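Local coordinates for assembly chaperone of ribosomal protein L4 (Acl4) (Chaetomium thermophilum, PDB 5TQB), which probably shields newly made ribosomal protein L4 as its dedicated, all-helical TPR-type chaperone until the protein is built into the large ribosomal subunit, at residues B[204-209]-B[237-243]; B[232-236]-B[263-267]; B[275-280]-B[291-296]; B[296-300]-B[328-334]. All blocks are in the same frame, centred on the assembly; numbering follows the deposited sequence.

Contact 1: B[204-209]-B[237-243]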
loop_
_atom_site.group_PDB
_atom_site.type_symbol
_atom_site.label_atom_id
_atom_site.label_comp_id
_atom_site.label_asym_id
_atom_site.label_seq_id
_atom_site.Cartn_x
_atom_site.Cartn_y
_atom_site.Cartn_z
ATOM N N ALA B 204 4.889 -19.428 14.802
ATOM C CA ALA B 204 4.426 -18.635 13.668
ATOM C C ALA B 204 3.559 -17.479 14.156
ATOM O O ALA B 204 3.712 -16.349 13.698
ATOM C CB ALA B 204 3.656 -19.498 12.681
ATOM N N ARG B 205 2.655 -17.768 15.088
ATOM C CA ARG B 205 1.795 -16.741 15.666
ATOM C C ARG B 205 2.638 -15.697 16.382
ATOM O O ARG B 205 2.414 -14.496 16.234
ATOM C CB ARG B 205 0.789 -17.354 16.645
ATOM C CG ARG B 205 -0.233 -18.273 15.997
ATOM C CD ARG B 205 -1.357 -18.630 16.954
ATOM N NE ARG B 205 -2.258 -19.629 16.384
ATOM C CZ ARG B 205 -2.248 -20.927 16.683
ATOM N NH1 ARG B 205 -1.385 -21.421 17.566
ATOM N NH2 ARG B 205 -3.114 -21.743 16.096
ATOM N N GLU B 206 3.610 -16.173 17.156
ATOM C CA GLU B 206 4.525 -15.312 17.896
ATOM C C GLU B 206 5.245 -14.343 16.959
ATOM O O GLU B 206 5.369 -13.152 17.256
ATOM C CB GLU B 206 5.545 -16.176 18.635
ATOM C CG GLU B 206 6.457 -15.420 19.585
ATOM C CD GLU B 206 7.487 -16.327 20.237
ATOM O OE1 GLU B 206 7.786 -16.130 21.436
ATOM O OE2 GLU B 206 7.999 -17.239 19.550
ATOM N N ALA B 207 5.704 -14.860 15.823
ATOM C CA ALA B 207 6.426 -14.059 14.842
ATOM C C ALA B 207 5.519 -13.018 14.198
ATOM O O ALA B 207 5.914 -11.864 14.027
ATOM C CB ALA B 207 7.030 -14.956 13.776
ATOM N N LEU B 208 4.307 -13.426 13.839
ATOM C CA LEU B 208 3.368 -12.529 13.178
ATOM C C LEU B 208 2.904 -11.410 14.109
ATOM O O LEU B 208 2.745 -10.263 13.687
ATOM C CB LEU B 208 2.163 -13.318 12.674
ATOM C CG LEU B 208 2.378 -14.151 11.410
ATOM C CD1 LEU B 208 1.174 -15.043 11.148
ATOM C CD2 LEU B 208 2.655 -13.276 10.197
ATOM N N ARG B 209 2.689 -11.751 15.374
ATOM C CA ARG B 209 2.309 -10.773 16.385
ATOM C C ARG B 209 3.416 -9.737 16.542
ATOM O O ARG B 209 3.154 -8.569 16.841
ATOM C CB ARG B 209 2.058 -11.477 17.723
ATOM C CG ARG B 209 0.708 -11.187 18.371
ATOM C CD ARG B 209 0.074 -12.460 18.930
ATOM N NE ARG B 209 1.037 -13.285 19.658
ATOM C CZ ARG B 209 0.894 -14.589 19.892
ATOM N NH1 ARG B 209 -0.178 -15.242 19.458
ATOM N NH2 ARG B 209 1.832 -15.244 20.560
ATOM N N LEU B 237 -1.130 -15.449 5.763
ATOM C CA LEU B 237 -0.453 -16.022 6.920
ATOM C C LEU B 237 -1.327 -15.962 8.172
ATOM O O LEU B 237 -1.321 -16.888 8.978
ATOM C CB LEU B 237 0.866 -15.297 7.191
ATOM C CG LEU B 237 1.944 -15.371 6.105
ATOM C CD1 LEU B 237 3.135 -14.541 6.521
ATOM C CD2 LEU B 237 2.366 -16.790 5.832
ATOM N N LEU B 238 -2.067 -14.868 8.334
ATOM C CA LEU B 238 -2.907 -14.664 9.515
ATOM C C LEU B 238 -4.111 -15.609 9.568
ATOM O O LEU B 238 -4.483 -16.089 10.639
ATOM C CB LEU B 238 -3.408 -13.220 9.565
ATOM C CG LEU B 238 -2.394 -12.135 9.926
ATOM C CD1 LEU B 238 -3.048 -10.773 9.799
ATOM C CD2 LEU B 238 -1.851 -12.328 11.332
ATOM N N ILE B 239 -4.734 -15.851 8.419
ATOM C CA ILE B 239 -5.864 -16.768 8.353
ATOM C C ILE B 239 -5.359 -18.200 8.532
ATOM O O ILE B 239 -6.025 -19.031 9.144
ATOM C CB ILE B 239 -6.620 -16.634 7.019
ATOM C CG1 ILE B 239 -7.171 -15.219 6.869
ATOM C CG2 ILE B 239 -7.781 -17.615 6.949
ATOM C CD1 ILE B 239 -7.602 -14.881 5.458
ATOM N N GLU B 240 -4.168 -18.465 8.005
ATOM C CA GLU B 240 -3.543 -19.774 8.100
ATOM C C GLU B 240 -3.401 -20.222 9.553
ATOM O O GLU B 240 -3.767 -21.348 9.894
ATOM C CB GLU B 240 -2.168 -19.745 7.428
ATOM C CG GLU B 240 -1.460 -21.098 7.369
ATOM C CD GLU B 240 -2.052 -22.037 6.331
ATOM O OE1 GLU B 240 -2.266 -21.591 5.183
ATOM O OE2 GLU B 240 -2.298 -23.219 6.661
ATOM N N VAL B 241 -2.882 -19.338 10.403
ATOM C CA VAL B 241 -2.606 -19.683 11.800
ATOM C C VAL B 241 -3.652 -19.127 12.772
ATOM O O VAL B 241 -3.348 -18.863 13.939
ATOM C CB VAL B 241 -1.199 -19.214 12.225
ATOM C CG1 VAL B 241 -0.135 -19.861 11.344
ATOM C CG2 VAL B 241 -1.098 -17.710 12.154
ATOM N N ASP B 242 -4.874 -18.942 12.279
ATOM C CA ASP B 242 -6.045 -18.678 13.124
ATOM C C ASP B 242 -6.011 -17.345 13.871
ATOM O O ASP B 242 -6.440 -17.267 15.023
ATOM C CB ASP B 242 -6.246 -19.816 14.130
ATOM C CG ASP B 242 -6.358 -21.173 13.461
ATOM O OD1 ASP B 242 -7.466 -21.508 12.986
ATOM O OD2 ASP B 242 -5.341 -21.901 13.410
HETATM N N MSE B 243 -5.503 -16.305 13.213
HETATM C CA MSE B 243 -5.559 -14.950 13.749
HETATM C C MSE B 243 -6.453 -14.093 12.852
HETATM O O MSE B 243 -6.031 -13.069 12.305
HETATM C CB MSE B 243 -4.153 -14.355 13.861
HETATM C CG MSE B 243 -3.398 -14.794 15.109
HETATM SE SE MSE B 243 -1.610 -14.010 15.212
HETATM C CE MSE B 243 -0.819 -15.044 13.808
#
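Arg205 reaches the C-terminal end of another helix: its NE donates to the carbonyl O of Val241 at 2.8 Å, with an N-H...O angle of 149°. That carbonyl lies where helix 228-240 stops in a Schellman motif, with Asp242 as the C-prime residue at positive phi, so a long cationic chain suits a helix end rich in carbonyls. Extended from CG to NE, Arg205 also brings NH2 to Asp242 OD2 in a weak 3.5 Å salt bridge; the stronger partner of Asp242 is a basic side chain of the other protein chain. Beneath, Leu208 CD1 packs against both Val241 CG2 (3.6 Å) and the methyl CE of Met243 (3.3 Å), a selenomethionine bent at its last torsion. With an alanine in place of Arg205, the Val241 carbonyl would probably lack a side-chain donor and the helix end lose its tie through Asp242. Helix 185-197 covers the same apolar layer through Ala192 and Ile196, and helix 244-257 packs on Leu238.

Contact 2: B[232-236]-B[263-267]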
loop_
_atom_site.group_PDB
_atom_site.type_symbol
_atom_site.label_atom_id
_atom_site.label_comp_id
_atom_site.label_asym_id
_atom_site.label_seq_id
_atom_site.Cartn_x
_atom_site.Cartn_y
_atom_site.Cartn_z
ATOM N N VAL B 232 -0.867 -8.283 1.699
ATOM C CA VAL B 232 -1.746 -9.322 1.192
ATOM C C VAL B 232 -1.207 -10.668 1.668
ATOM O O VAL B 232 -1.950 -11.484 2.217
ATOM C CB VAL B 232 -1.839 -9.294 -0.346
ATOM C CG1 VAL B 232 -2.661 -10.477 -0.867
ATOM C CG2 VAL B 232 -2.451 -7.985 -0.812
ATOM N N SER B 233 0.090 -10.882 1.466
ATOM C CA SER B 233 0.756 -12.096 1.920
ATOM C C SER B 233 0.549 -12.279 3.415
ATOM O O SER B 233 0.342 -13.402 3.899
ATOM C CB SER B 233 2.248 -12.023 1.598
ATOM O OG SER B 233 2.999 -12.947 2.365
ATOM N N LEU B 234 0.590 -11.168 4.144
ATOM C CA LEU B 234 0.392 -11.199 5.587
ATOM C C LEU B 234 -0.980 -11.769 5.946
ATOM O O LEU B 234 -1.088 -12.622 6.823
ATOM C CB LEU B 234 0.547 -9.798 6.174
ATOM C CG LEU B 234 0.232 -9.663 7.662
ATOM C CD1 LEU B 234 1.216 -10.479 8.493
ATOM C CD2 LEU B 234 0.247 -8.208 8.065
ATOM N N VAL B 235 -2.022 -11.300 5.264
ATOM C CA VAL B 235 -3.380 -11.754 5.548
ATOM C C VAL B 235 -3.512 -13.267 5.377
ATOM O O VAL B 235 -4.214 -13.920 6.151
ATOM C CB VAL B 235 -4.411 -11.039 4.658
ATOM C CG1 VAL B 235 -5.786 -11.664 4.795
ATOM C CG2 VAL B 235 -4.489 -9.570 5.026
ATOM N N ARG B 236 -2.846 -13.813 4.361
ATOM C CA ARG B 236 -2.883 -15.246 4.096
ATOM C C ARG B 236 -2.230 -15.997 5.254
ATOM O O ARG B 236 -2.731 -17.033 5.694
ATOM C CB ARG B 236 -2.178 -15.574 2.774
ATOM C CG ARG B 236 -2.923 -15.099 1.527
ATOM C CD ARG B 236 -2.035 -15.124 0.273
ATOM N NE ARG B 236 -1.568 -16.470 -0.077
ATOM C CZ ARG B 236 -2.084 -17.242 -1.038
ATOM N NH1 ARG B 236 -3.103 -16.824 -1.779
ATOM N NH2 ARG B 236 -1.573 -18.447 -1.266
ATOM N N GLU B 263 -8.768 -9.559 -4.792
ATOM C CA GLU B 263 -8.178 -10.554 -3.912
ATOM C C GLU B 263 -8.324 -10.166 -2.445
ATOM O O GLU B 263 -8.399 -11.034 -1.573
ATOM C CB GLU B 263 -6.708 -10.763 -4.272
ATOM C CG GLU B 263 -6.065 -11.950 -3.571
ATOM C CD GLU B 263 -4.886 -12.528 -4.341
ATOM O OE1 GLU B 263 -4.090 -13.272 -3.734
ATOM O OE2 GLU B 263 -4.761 -12.253 -5.556
ATOM N N VAL B 264 -8.386 -8.867 -2.170
ATOM C CA VAL B 264 -8.544 -8.410 -0.793
ATOM C C VAL B 264 -9.995 -8.521 -0.324
ATOM O O VAL B 264 -10.243 -8.813 0.847
ATOM C CB VAL B 264 -8.006 -6.987 -0.601
ATOM C CG1 VAL B 264 -8.329 -6.456 0.797
ATOM C CG2 VAL B 264 -6.501 -6.984 -0.817
ATOM N N TRP B 265 -10.953 -8.294 -1.221
ATOM C CA TRP B 265 -12.353 -8.489 -0.864
ATOM C C TRP B 265 -12.572 -9.962 -0.524
ATOM O O TRP B 265 -13.264 -10.296 0.432
ATOM C CB TRP B 265 -13.292 -8.057 -1.993
ATOM C CG TRP B 265 -13.532 -6.573 -2.065
ATOM C CD1 TRP B 265 -13.125 -5.722 -3.052
ATOM C CD2 TRP B 265 -14.240 -5.771 -1.111
ATOM N NE1 TRP B 265 -13.535 -4.441 -2.772
ATOM C CE2 TRP B 265 -14.220 -4.442 -1.586
ATOM C CE3 TRP B 265 -14.885 -6.045 0.097
ATOM C CZ2 TRP B 265 -14.820 -3.389 -0.892
ATOM C CZ3 TRP B 265 -15.482 -5.000 0.785
ATOM C CH2 TRP B 265 -15.448 -3.689 0.287
ATOM N N TYR B 266 -11.948 -10.837 -1.302
ATOM C CA TYR B 266 -12.039 -12.268 -1.062
ATOM C C TYR B 266 -11.427 -12.656 0.281
ATOM O O TYR B 266 -12.056 -13.341 1.083
ATOM C CB TYR B 266 -11.344 -13.039 -2.179
ATOM C CG TYR B 266 -11.239 -14.509 -1.886
ATOM C CD1 TYR B 266 -12.332 -15.346 -2.055
ATOM C CD2 TYR B 266 -10.055 -15.060 -1.423
ATOM C CE1 TYR B 266 -12.247 -16.687 -1.783
ATOM C CE2 TYR B 266 -9.960 -16.397 -1.142
ATOM C CZ TYR B 266 -11.060 -17.210 -1.324
ATOM O OH TYR B 266 -10.960 -18.555 -1.047
ATOM N N LEU B 267 -10.201 -12.215 0.527
ATOM C CA LEU B 267 -9.512 -12.574 1.757
ATOM C C LEU B 267 -10.269 -12.081 2.987
ATOM O O LEU B 267 -10.360 -12.789 3.988
ATOM C CB LEU B 267 -8.079 -12.039 1.747
ATOM C CG LEU B 267 -7.122 -12.802 0.823
ATOM C CD1 LEU B 267 -5.793 -12.054 0.685
ATOM C CD2 LEU B 267 -6.888 -14.240 1.311
HETATM O O HOH W 1 -4.835 -15.009 -1.921
#
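This is apolar packing between two nearly parallel helices, 228-240 and 262-281, carried by Val232, Val235 and Leu267; the segment axes are 22° apart in direction and 10.8 Å from each other. Helix 244-257 lies between them in the chain, consistent with a TPR-like helical solenoid. At this spacing the backbones stay well apart, and branched aliphatic residues fill the gap. Leu267 is the central contact: its CD1 meets Val232 CG1 at 3.8 Å, with the two side chains about perpendicular, and its CB lies 3.8 Å from Val235 CG1. Its other methyl, CD2, reaches the CG of Arg236. Val235 also packs on Val250 and Thr251 of helix 244-257. At one margin the seam turns polar. A water at the edge of the Arg236 guanidinium, in its plane, accepts from NH1 and donates to Glu263 OE1, although the position of that oxygen is less certain. As far as it can be trusted, Arg236 NH1 and Glu263 OE1 are 4.2 Å apart, so the opposite charges are linked by water rather than by a direct salt bridge, while Arg236 NH2 hydrogen-bonds the backbone of the other protein chain.

Contact 3: B[275-280]-B[291-296]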
loop_
_atom_site.group_PDB
_atom_site.type_symbol
_atom_site.label_atom_id
_atom_site.label_comp_id
_atom_site.label_asym_id
_atom_site.label_seq_id
_atom_site.Cartn_x
_atom_site.Cartn_y
_atom_site.Cartn_z
ATOM N N LEU B 275 -13.927 -16.902 10.731
ATOM C CA LEU B 275 -14.194 -16.381 12.062
ATOM C C LEU B 275 -15.612 -16.746 12.504
ATOM O O LEU B 275 -15.851 -17.053 13.671
ATOM C CB LEU B 275 -13.999 -14.863 12.076
ATOM C CG LEU B 275 -14.156 -14.170 13.429
ATOM C CD1 LEU B 275 -13.186 -14.744 14.458
ATOM C CD2 LEU B 275 -13.947 -12.674 13.278
ATOM N N GLY B 276 -16.546 -16.723 11.559
ATOM C CA GLY B 276 -17.925 -17.056 11.854
ATOM C C GLY B 276 -18.097 -18.521 12.202
ATOM O O GLY B 276 -18.910 -18.868 13.057
ATOM N N GLU B 277 -17.332 -19.383 11.535
ATOM C CA GLU B 277 -17.371 -20.813 11.824
ATOM C C GLU B 277 -16.965 -21.058 13.272
ATOM O O GLU B 277 -17.626 -21.810 13.991
ATOM C CB GLU B 277 -16.441 -21.596 10.891
ATOM C CG GLU B 277 -16.944 -21.741 9.461
ATOM C CD GLU B 277 -16.133 -22.749 8.654
ATOM O OE1 GLU B 277 -16.749 -23.639 8.027
ATOM O OE2 GLU B 277 -14.884 -22.650 8.643
ATOM N N LYS B 278 -15.881 -20.412 13.696
ATOM C CA LYS B 278 -15.368 -20.577 15.052
ATOM C C LYS B 278 -16.383 -20.103 16.089
ATOM O O LYS B 278 -16.752 -20.855 16.997
ATOM C CB LYS B 278 -14.048 -19.825 15.224
ATOM C CG LYS B 278 -12.892 -20.413 14.436
ATOM C CD LYS B 278 -11.633 -19.568 14.594
ATOM C CE LYS B 278 -10.405 -20.237 13.977
ATOM N NZ LYS B 278 -10.499 -20.403 12.500
ATOM N N GLU B 279 -16.841 -18.862 15.940
ATOM C CA GLU B 279 -17.820 -18.285 16.859
ATOM C C GLU B 279 -19.080 -19.138 16.928
ATOM O O GLU B 279 -19.713 -19.248 17.979
ATOM C CB GLU B 279 -18.179 -16.863 16.425
ATOM C CG GLU B 279 -17.035 -15.875 16.572
ATOM C CD GLU B 279 -17.378 -14.480 16.067
ATOM O OE1 GLU B 279 -18.438 -14.309 15.426
ATOM O OE2 GLU B 279 -16.579 -13.554 16.317
ATOM N N ARG B 280 -19.435 -19.746 15.801
ATOM C CA ARG B 280 -20.625 -20.583 15.721
ATOM C C ARG B 280 -20.447 -21.884 16.511
ATOM O O ARG B 280 -21.371 -22.326 17.187
ATOM C CB ARG B 280 -20.945 -20.890 14.258
ATOM C CG ARG B 280 -22.197 -21.727 14.028
ATOM C CD ARG B 280 -22.109 -22.362 12.659
ATOM N NE ARG B 280 -23.387 -22.856 12.169
ATOM C CZ ARG B 280 -23.550 -23.418 10.976
ATOM N NH1 ARG B 280 -22.510 -23.555 10.157
ATOM N NH2 ARG B 280 -24.749 -23.844 10.602
ATOM N N ALA B 291 -23.947 -13.961 17.659
ATOM C CA ALA B 291 -22.902 -13.075 17.153
ATOM C C ALA B 291 -22.333 -13.564 15.828
ATOM O O ALA B 291 -21.964 -12.765 14.968
ATOM C CB ALA B 291 -21.790 -12.942 18.176
ATOM N N TRP B 292 -22.269 -14.881 15.669
ATOM C CA TRP B 292 -21.674 -15.483 14.482
ATOM C C TRP B 292 -22.480 -15.171 13.226
ATOM O O TRP B 292 -21.921 -15.082 12.132
ATOM C CB TRP B 292 -21.553 -16.999 14.657
ATOM C CG TRP B 292 -22.875 -17.709 14.721
ATOM C CD1 TRP B 292 -23.624 -17.943 15.832
ATOM C CD2 TRP B 292 -23.598 -18.277 13.621
ATOM N NE1 TRP B 292 -24.769 -18.626 15.497
ATOM C CE2 TRP B 292 -24.776 -18.842 14.145
ATOM C CE3 TRP B 292 -23.361 -18.364 12.246
ATOM C CZ2 TRP B 292 -25.717 -19.483 13.341
ATOM C CZ3 TRP B 292 -24.297 -19.001 11.451
ATOM C CH2 TRP B 292 -25.459 -19.551 12.001
ATOM N N LYS B 293 -23.790 -15.005 13.382
ATOM C CA LYS B 293 -24.651 -14.690 12.246
ATOM C C LYS B 293 -24.297 -13.326 11.654
ATOM O O LYS B 293 -24.231 -13.167 10.434
ATOM C CB LYS B 293 -26.122 -14.739 12.657
ATOM C CG LYS B 293 -26.595 -16.142 13.002
ATOM C CD LYS B 293 -28.088 -16.207 13.284
ATOM C CE LYS B 293 -28.518 -17.636 13.588
ATOM N NZ LYS B 293 -29.939 -17.742 14.036
ATOM N N ASP B 294 -24.051 -12.349 12.518
ATOM C CA ASP B 294 -23.653 -11.023 12.063
ATOM C C ASP B 294 -22.271 -11.066 11.419
ATOM O O ASP B 294 -21.995 -10.330 10.468
ATOM C CB ASP B 294 -23.671 -10.028 13.226
ATOM C CG ASP B 294 -25.080 -9.655 13.649
ATOM O OD1 ASP B 294 -25.323 -9.514 14.867
ATOM O OD2 ASP B 294 -25.946 -9.505 12.758
ATOM N N THR B 295 -21.409 -11.943 11.927
ATOM C CA THR B 295 -20.070 -12.102 11.373
ATOM C C THR B 295 -20.138 -12.718 9.977
ATOM O O THR B 295 -19.361 -12.355 9.094
ATOM C CB THR B 295 -19.191 -12.972 12.282
ATOM O OG1 THR B 295 -19.209 -12.440 13.611
ATOM C CG2 THR B 295 -17.758 -13.015 11.775
ATOM N N TRP B 296 -21.076 -13.641 9.777
ATOM C CA TRP B 296 -21.258 -14.263 8.470
ATOM C C TRP B 296 -22.004 -13.332 7.517
ATOM O O TRP B 296 -21.846 -13.427 6.302
ATOM C CB TRP B 296 -21.996 -15.605 8.593
ATOM C CG TRP B 296 -21.090 -16.813 8.564
ATOM C CD1 TRP B 296 -19.744 -16.840 8.800
ATOM C CD2 TRP B 296 -21.469 -18.167 8.274
ATOM N NE1 TRP B 296 -19.265 -18.123 8.681
ATOM C CE2 TRP B 296 -20.302 -18.955 8.358
ATOM C CE3 TRP B 296 -22.680 -18.790 7.956
ATOM C CZ2 TRP B 296 -20.312 -20.331 8.132
ATOM C CZ3 TRP B 296 -22.686 -20.153 7.733
ATOM C CH2 TRP B 296 -21.511 -20.908 7.822
#
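Arg280 lies across one face of the Trp292 indole, its CG 3.9 Å from the centroid of the six-membered ring and nearly over the ring centre, a CH-pi contact. The chain continues fully extended over the ring, and the guanidinium ends up tilted just 22° from the indole plane, with NE 3.9 Å from Trp292 CH2. Trp292 presents this face because its CG sits between the backbone N and the carbonyl carbon (chi1 67°), which sets the ring beside Arg280. Beyond it, Arg280 NH2 makes a salt bridge with Glu334. Such tight apposition belongs to an antiparallel helical hairpin, the building unit of TPR-like folds: the segments of helices 262-281 and 291-313 run at 171° with axes 8.4 Å apart. Gly276 makes the close approach possible, its CA lying 4.8 Å from the CA of Trp292. A beta carbon there would collide with Trp296 CD1, which already stands 3.6 Å from Gly276 CA. Trp296 NE1 bonds to the carbonyl O of Tyr273, whose ring stacks on the indole. On the other flank, the Glu279 side chain crosses that of Thr295 at about a right angle, and Glu279 OE1 lies 2.7 Å from Thr295 OG1, whose hydroxyl can serve either this oxygen or the Ala291 carbonyl. The Thr295 methyl CG2 meanwhile rests against the Leu275 side chain.

Contact 4: B[296-300]-B[328-334]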
loop_
_atom_site.group_PDB
_atom_site.type_symbol
_atom_site.label_atom_id
_atom_site.label_comp_id
_atom_site.label_asym_id
_atom_site.label_seq_id
_atom_site.Cartn_x
_atom_site.Cartn_y
_atom_site.Cartn_z
ATOM N N TRP B 296 -21.076 -13.641 9.777
ATOM C CA TRP B 296 -21.258 -14.263 8.470
ATOM C C TRP B 296 -22.004 -13.332 7.517
ATOM O O TRP B 296 -21.846 -13.427 6.302
ATOM C CB TRP B 296 -21.996 -15.605 8.593
ATOM C CG TRP B 296 -21.090 -16.813 8.564
ATOM C CD1 TRP B 296 -19.744 -16.840 8.800
ATOM C CD2 TRP B 296 -21.469 -18.167 8.274
ATOM N NE1 TRP B 296 -19.265 -18.123 8.681
ATOM C CE2 TRP B 296 -20.302 -18.955 8.358
ATOM C CE3 TRP B 296 -22.680 -18.790 7.956
ATOM C CZ2 TRP B 296 -20.312 -20.331 8.132
ATOM C CZ3 TRP B 296 -22.686 -20.153 7.733
ATOM C CH2 TRP B 296 -21.511 -20.908 7.822
ATOM N N ARG B 297 -22.815 -12.431 8.062
ATOM C CA ARG B 297 -23.500 -11.452 7.227
ATOM C C ARG B 297 -22.483 -10.545 6.545
ATOM O O ARG B 297 -22.554 -10.329 5.335
ATOM C CB ARG B 297 -24.496 -10.632 8.044
ATOM C CG ARG B 297 -25.823 -11.343 8.248
ATOM C CD ARG B 297 -26.792 -10.524 9.071
ATOM N NE ARG B 297 -28.066 -11.220 9.224
ATOM C CZ ARG B 297 -28.416 -11.942 10.285
ATOM N NH1 ARG B 297 -27.597 -12.068 11.325
ATOM N NH2 ARG B 297 -29.600 -12.537 10.306
ATOM N N SER B 298 -21.525 -10.036 7.316
ATOM C CA SER B 298 -20.470 -9.197 6.752
ATOM C C SER B 298 -19.573 -9.998 5.811
ATOM O O SER B 298 -19.059 -9.460 4.835
ATOM C CB SER B 298 -19.635 -8.535 7.853
ATOM O OG SER B 298 -19.367 -9.435 8.910
ATOM N N SER B 299 -19.391 -11.283 6.097
ATOM C CA SER B 299 -18.626 -12.145 5.205
ATOM C C SER B 299 -19.299 -12.169 3.839
ATOM O O SER B 299 -18.640 -12.054 2.807
ATOM C CB SER B 299 -18.522 -13.561 5.778
ATOM O OG SER B 299 -17.835 -14.425 4.885
ATOM N N ARG B 300 -20.621 -12.291 3.848
ATOM C CA ARG B 300 -21.405 -12.306 2.619
ATOM C C ARG B 300 -21.278 -10.982 1.860
ATOM O O ARG B 300 -21.193 -10.969 0.629
ATOM C CB ARG B 300 -22.873 -12.574 2.943
ATOM C CG ARG B 300 -23.694 -13.032 1.756
ATOM C CD ARG B 300 -25.092 -12.436 1.795
ATOM N NE ARG B 300 -25.769 -12.670 3.066
ATOM C CZ ARG B 300 -26.865 -12.027 3.458
ATOM N NH1 ARG B 300 -27.411 -11.101 2.682
ATOM N NH2 ARG B 300 -27.417 -12.305 4.632
ATOM N N ILE B 328 -20.746 -17.935 -0.498
ATOM C CA ILE B 328 -21.995 -17.198 -0.357
ATOM C C ILE B 328 -23.166 -18.172 -0.275
ATOM O O ILE B 328 -24.010 -18.060 0.612
ATOM C CB ILE B 328 -22.206 -16.212 -1.517
ATOM C CG1 ILE B 328 -21.161 -15.095 -1.444
ATOM C CG2 ILE B 328 -23.603 -15.607 -1.460
ATOM C CD1 ILE B 328 -21.131 -14.178 -2.647
ATOM N N ALA B 329 -23.208 -19.125 -1.200
ATOM C CA ALA B 329 -24.262 -20.136 -1.223
ATOM C C ALA B 329 -24.305 -20.887 0.101
ATOM O O ALA B 329 -25.379 -21.243 0.596
ATOM C CB ALA B 329 -24.033 -21.105 -2.366
ATOM N N SER B 330 -23.128 -21.113 0.673
ATOM C CA SER B 330 -23.010 -21.797 1.952
ATOM C C SER B 330 -23.589 -20.983 3.111
ATOM O O SER B 330 -24.355 -21.508 3.920
ATOM C CB SER B 330 -21.547 -22.113 2.234
ATOM O OG SER B 330 -21.345 -22.360 3.611
ATOM N N ILE B 331 -23.214 -19.709 3.194
ATOM C CA ILE B 331 -23.733 -18.823 4.234
ATOM C C ILE B 331 -25.253 -18.726 4.152
ATOM O O ILE B 331 -25.935 -18.645 5.174
ATOM C CB ILE B 331 -23.127 -17.403 4.122
ATOM C CG1 ILE B 331 -21.627 -17.441 4.405
ATOM C CG2 ILE B 331 -23.783 -16.447 5.115
ATOM C CD1 ILE B 331 -20.903 -16.161 4.035
ATOM N N ILE B 332 -25.776 -18.734 2.931
ATOM C CA ILE B 332 -27.211 -18.620 2.705
ATOM C C ILE B 332 -27.959 -19.812 3.284
ATOM O O ILE B 332 -28.993 -19.647 3.932
ATOM C CB ILE B 332 -27.521 -18.488 1.201
ATOM C CG1 ILE B 332 -27.163 -17.078 0.728
ATOM C CG2 ILE B 332 -28.999 -18.768 0.914
ATOM C CD1 ILE B 332 -27.211 -16.889 -0.772
ATOM N N GLY B 333 -27.436 -21.009 3.043
ATOM C CA GLY B 333 -28.076 -22.229 3.502
ATOM C C GLY B 333 -28.216 -22.290 5.010
ATOM O O GLY B 333 -29.175 -22.859 5.529
ATOM N N GLU B 334 -27.259 -21.692 5.713
ATOM C CA GLU B 334 -27.234 -21.735 7.171
ATOM C C GLU B 334 -27.961 -20.550 7.802
ATOM O O GLU B 334 -28.063 -20.469 9.025
ATOM C CB GLU B 334 -25.790 -21.748 7.669
ATOM C CG GLU B 334 -24.903 -22.791 7.004
ATOM C CD GLU B 334 -25.383 -24.212 7.236
ATOM O OE1 GLU B 334 -25.629 -24.924 6.240
ATOM O OE2 GLU B 334 -25.505 -24.620 8.412
#
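The last helix of the chain, 318-333, forms an antiparallel helical hairpin with helix 291-313, as in TPR-like folds, the short segments running at 147° with axes 10.0 Å apart. Trp296 and Ile331 carry this helix-helix packing. Ile331 CG1 sits over one face of the indole, 4.2 Å from the centroid of the six-membered ring, in a CH-pi contact, while its CG2 lies 3.8 Å from Trp296 CE3. The broad flat ring suits a beta-branched partner that can spread two branches against it. At the far end of the indole, Glu334 meets the ring edge: its CB is 3.5 Å from Trp296 CZ3, whereas its carboxylate leads off to Arg280. A serine in place of Trp296 would probably open a gap beneath Ile331 and leave the end of the last helix less firmly packed. Further along, the aliphatic part of Arg300 crosses Ile328, with Arg300 CG and Ile328 CG2 4.1 Å apart. Ser299 OG, bonded to Gly269 O, touches the methyl CD1 of Ile331 at 3.6 Å.

Overall arrangement
The four contacts follow the C-terminal half of the chain as a relay of helices. Contacts 1 and 2, with centres 13 Å apart, share helix 228-240, and their segments alternate along the chain; contact 3 and then contact 4 follow in series. Contacts 2 and 3 share helix 262-281; contacts 3 and 4, only 10 Å apart, share helix 291-313 and Trp296. Contacts 1 and 4 lie farthest apart, about 25 Å between centres. Leu208 packs on Leu234, a weak, long ion pair links Asp242 to Lys278, and Arg280 pairs with Glu334. The other protein chain touches contacts 1 and 2 but not 3 and 4, so the partner, probably the L4 client, meets this region beside its earlier helices.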